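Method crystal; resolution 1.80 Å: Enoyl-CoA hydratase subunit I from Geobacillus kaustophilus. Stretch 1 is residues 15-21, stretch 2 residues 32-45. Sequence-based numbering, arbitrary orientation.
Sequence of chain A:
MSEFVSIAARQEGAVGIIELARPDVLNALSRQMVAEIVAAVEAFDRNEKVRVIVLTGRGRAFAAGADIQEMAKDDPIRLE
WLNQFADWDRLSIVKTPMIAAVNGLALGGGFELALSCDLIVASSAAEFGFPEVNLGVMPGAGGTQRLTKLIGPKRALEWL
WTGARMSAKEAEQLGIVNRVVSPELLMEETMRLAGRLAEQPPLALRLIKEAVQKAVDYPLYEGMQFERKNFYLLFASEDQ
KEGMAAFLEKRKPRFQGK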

# COMPACT_ATOMS: atom_id res chain seq x y z
N VAL A 15 -6.34 24.05 4.20
CA VAL A 15 -5.77 23.60 2.93
C VAL A 15 -4.93 24.70 2.28
O VAL A 15 -5.40 25.82 2.07
CB VAL A 15 -6.89 23.18 1.93
CG1 VAL A 15 -6.28 22.72 0.61
CG2 VAL A 15 -7.73 22.06 2.54
N GLY A 16 -3.67 24.39 1.99
CA GLY A 16 -2.79 25.35 1.36
C GLY A 16 -2.78 25.05 -0.13
O GLY A 16 -2.58 23.90 -0.52
N ILE A 17 -3.00 26.07 -0.95
CA ILE A 17 -3.02 25.89 -2.39
C ILE A 17 -1.85 26.60 -3.07
O ILE A 17 -1.57 27.77 -2.79
CB ILE A 17 -4.34 26.43 -3.02
CG1 ILE A 17 -5.56 25.80 -2.34
CG2 ILE A 17 -4.37 26.15 -4.52
CD1 ILE A 17 -5.68 24.26 -2.38
N ILE A 18 -1.16 25.88 -3.95
CA ILE A 18 -0.06 26.47 -4.69
C ILE A 18 -0.43 26.33 -6.17
O ILE A 18 -0.55 25.23 -6.70
CB ILE A 18 1.27 25.74 -4.42
CG1 ILE A 18 1.68 25.94 -2.96
CG2 ILE A 18 2.34 26.27 -5.36
CD1 ILE A 18 2.78 25.00 -2.46
N GLU A 19 -0.65 27.47 -6.82
CA GLU A 19 -1.02 27.49 -8.22
C GLU A 19 0.14 27.96 -9.08
O GLU A 19 0.62 29.08 -8.91
CB GLU A 19 -2.24 28.41 -8.41
CG GLU A 19 -2.57 28.73 -9.86
CD GLU A 19 -3.74 29.70 -9.98
OE1 GLU A 19 -3.91 30.54 -9.08
OE2 GLU A 19 -4.47 29.63 -10.99
N LEU A 20 0.60 27.11 -9.99
CA LEU A 20 1.68 27.50 -10.89
C LEU A 20 1.06 28.63 -11.71
O LEU A 20 -0.02 28.46 -12.28
CB LEU A 20 2.10 26.33 -11.78
CG LEU A 20 2.43 25.03 -11.04
CD1 LEU A 20 3.06 24.03 -12.00
CD2 LEU A 20 3.37 25.32 -9.88
N ALA A 21 1.74 29.77 -11.77
CA ALA A 21 1.21 30.93 -12.46
C ALA A 21 1.95 31.45 -13.69
O ALA A 21 2.17 32.66 -13.82
CB ALA A 21 1.03 32.07 -11.47
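Stretch 2 (32-45) QMVAEIVAAVEAFD

Residues 32-45 form a helix that packs antiparallel along the strand 15-20 through a mainly apolar contact, in which alternate strand residues meet successive turns of the helix and no hydrogen bond passes between the two. The helix begins before Gln 32 and continues beyond Asp 45; within the stretch its backbone is regular, with phi near -60° and psi between about -33° and -49°. Its i to i+4 hydrogen bonds run without a break from Glu 36 N to Gln 32 O (3.1 Å) through Asp 45 N to Val 41 O (2.8 Å). The strand is extended, and its chain turns out of the extended conformation at Ala 21.

The N-to-C directions of the two elements differ by 175°, and their axes approach to 9.5 Å. Because the directions oppose, the start of the strand lies beside the later residues of this helical stretch: the CA atoms of Gly 16 and Phe 44 are 6.5 Å apart, those of Ile 18 and Ala 40 7.3 Å. Two residues along the strand thus correspond to four along the helix, roughly one turn. The contact buries 372 Å², both sides summed.

Ile 18 is the centre of the contact and the strand residue most covered by the helix. Its CA-to-CB bond points toward the helix, and the m, t rotamer carries Ile 18 CD1 to 3.8 Å from Ala 40 CB and 3.4 Å from Val 41 CG2. The CA-to-CB bond of Ala 40 points toward the strand, and Ile 18 CD1 also lies 3.8 Å from Ala 40 C. One turn further on, Phe 44 meets the same side chain with its ring edge, Phe 44 CE2 lying 3.7 Å from Ile 18 CG1.

The ring of Phe 44 also covers the strand backbone at Gly 16. Gly 16 CA stands over one face of the ring, 4.0 Å from the centroid of Phe 44 and 19° off the ring normal, a CH-pi contact. The absence of a side chain permits this approach: an ideal CB on Gly 16 would point toward the helix and come within 2.9 Å of Phe 44 CD2, a clash. The CA-to-CB bond of Ile 17 points away from the helix, and the residue meets the ring through its backbone, with Ile 17 O 3.7 Å from Phe 44 CE2 at the ring edge.

Toward the other end, Leu 20 extends the contact to the earlier turns of the helix. Its CA-to-CB bond points sideways, as does that of Ile 37, but both side chains reach inward at their ends, and Leu 20 CD2 meets Ile 37 CD1 at 3.7 Å. The CA-to-CB bond of Met 33, one turn earlier, points toward the strand, and the residue makes a looser contact, Met 33 CE lying 4.3 Å from Leu 20 CB.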

# COMPACT_ATOMS: atom_id res chain seq x y z
N GLN A 32 14.08 27.80 -12.11
CA GLN A 32 13.54 28.89 -11.30
C GLN A 32 12.15 28.55 -10.77
O GLN A 32 11.86 28.78 -9.60
CB GLN A 32 13.48 30.18 -12.13
CG GLN A 32 12.88 31.38 -11.41
CD GLN A 32 13.59 31.68 -10.10
OE1 GLN A 32 14.81 31.53 -9.98
NE2 GLN A 32 12.82 32.11 -9.10
N MET A 33 11.31 28.01 -11.64
CA MET A 33 9.95 27.63 -11.25
C MET A 33 9.98 26.57 -10.16
O MET A 33 9.27 26.67 -9.15
CB MET A 33 9.19 27.10 -12.48
CG MET A 33 7.81 26.49 -12.17
SD MET A 33 6.59 27.68 -11.57
CE MET A 33 5.78 28.14 -13.12
N VAL A 34 10.81 25.54 -10.35
CA VAL A 34 10.93 24.48 -9.36
C VAL A 34 11.37 25.03 -8.00
O VAL A 34 10.83 24.65 -6.97
CB VAL A 34 11.93 23.39 -9.82
CG1 VAL A 34 12.12 22.35 -8.72
CG2 VAL A 34 11.41 22.73 -11.10
N ALA A 35 12.35 25.94 -8.01
CA ALA A 35 12.84 26.52 -6.77
C ALA A 35 11.71 27.24 -6.03
O ALA A 35 11.60 27.13 -4.81
CB ALA A 35 13.98 27.49 -7.06
N GLU A 36 10.87 27.96 -6.77
CA GLU A 36 9.75 28.67 -6.14
C GLU A 36 8.74 27.68 -5.56
O GLU A 36 8.20 27.89 -4.48
CB GLU A 36 9.07 29.60 -7.15
CG GLU A 36 9.91 30.82 -7.50
CD GLU A 36 9.17 31.82 -8.37
OE1 GLU A 36 8.02 32.17 -8.02
OE2 GLU A 36 9.73 32.24 -9.40
N ILE A 37 8.49 26.60 -6.29
CA ILE A 37 7.56 25.58 -5.83
C ILE A 37 8.09 24.97 -4.54
O ILE A 37 7.34 24.80 -3.58
CB ILE A 37 7.38 24.47 -6.89
CG1 ILE A 37 6.74 25.06 -8.16
CG2 ILE A 37 6.53 23.34 -6.33
CD1 ILE A 37 6.81 24.17 -9.39
N VAL A 38 9.38 24.65 -4.51
CA VAL A 38 9.99 24.06 -3.32
C VAL A 38 9.86 24.99 -2.11
O VAL A 38 9.51 24.56 -1.01
CB VAL A 38 11.49 23.76 -3.55
CG1 VAL A 38 12.16 23.37 -2.23
CG2 VAL A 38 11.64 22.64 -4.56
N ALA A 39 10.14 26.27 -2.33
CA ALA A 39 10.05 27.25 -1.27
C ALA A 39 8.63 27.36 -0.73
O ALA A 39 8.41 27.37 0.48
CB ALA A 39 10.53 28.61 -1.77
N ALA A 40 7.66 27.42 -1.64
CA ALA A 40 6.26 27.53 -1.24
C ALA A 40 5.78 26.28 -0.52
O ALA A 40 5.09 26.37 0.50
CB ALA A 40 5.38 27.79 -2.47
N VAL A 41 6.14 25.11 -1.04
CA VAL A 41 5.73 23.86 -0.42
C VAL A 41 6.35 23.68 0.97
O VAL A 41 5.68 23.26 1.90
CB VAL A 41 6.09 22.64 -1.30
CG1 VAL A 41 5.79 21.35 -0.56
CG2 VAL A 41 5.29 22.69 -2.60
N GLU A 42 7.64 23.99 1.10
CA GLU A 42 8.28 23.84 2.40
C GLU A 42 7.68 24.80 3.42
O GLU A 42 7.58 24.48 4.60
CB GLU A 42 9.80 24.05 2.28
CG GLU A 42 10.49 22.98 1.44
CD GLU A 42 12.01 23.04 1.52
OE1 GLU A 42 12.55 24.15 1.73
OE2 GLU A 42 12.66 21.99 1.36
N ALA A 43 7.25 25.97 2.95
CA ALA A 43 6.64 26.96 3.84
C ALA A 43 5.33 26.40 4.40
O ALA A 43 5.09 26.46 5.61
CB ALA A 43 6.38 28.25 3.08
N PHE A 44 4.48 25.87 3.53
CA PHE A 44 3.22 25.29 3.96
C PHE A 44 3.46 24.04 4.81
O PHE A 44 2.71 23.75 5.74
CB PHE A 44 2.34 24.90 2.76
CG PHE A 44 1.55 26.05 2.17
CD1 PHE A 44 1.12 27.11 2.96
CD2 PHE A 44 1.18 26.03 0.82
CE1 PHE A 44 0.33 28.13 2.42
CE2 PHE A 44 0.38 27.04 0.28
CZ PHE A 44 -0.04 28.09 1.08
N ASP A 45 4.51 23.29 4.49
CA ASP A 45 4.85 22.07 5.22
C ASP A 45 5.20 22.39 6.67
O ASP A 45 4.89 21.61 7.57
CB ASP A 45 6.00 21.34 4.52
CG ASP A 45 6.20 19.91 5.02
OD1 ASP A 45 5.22 19.27 5.47
OD2 ASP A 45 7.33 19.40 4.93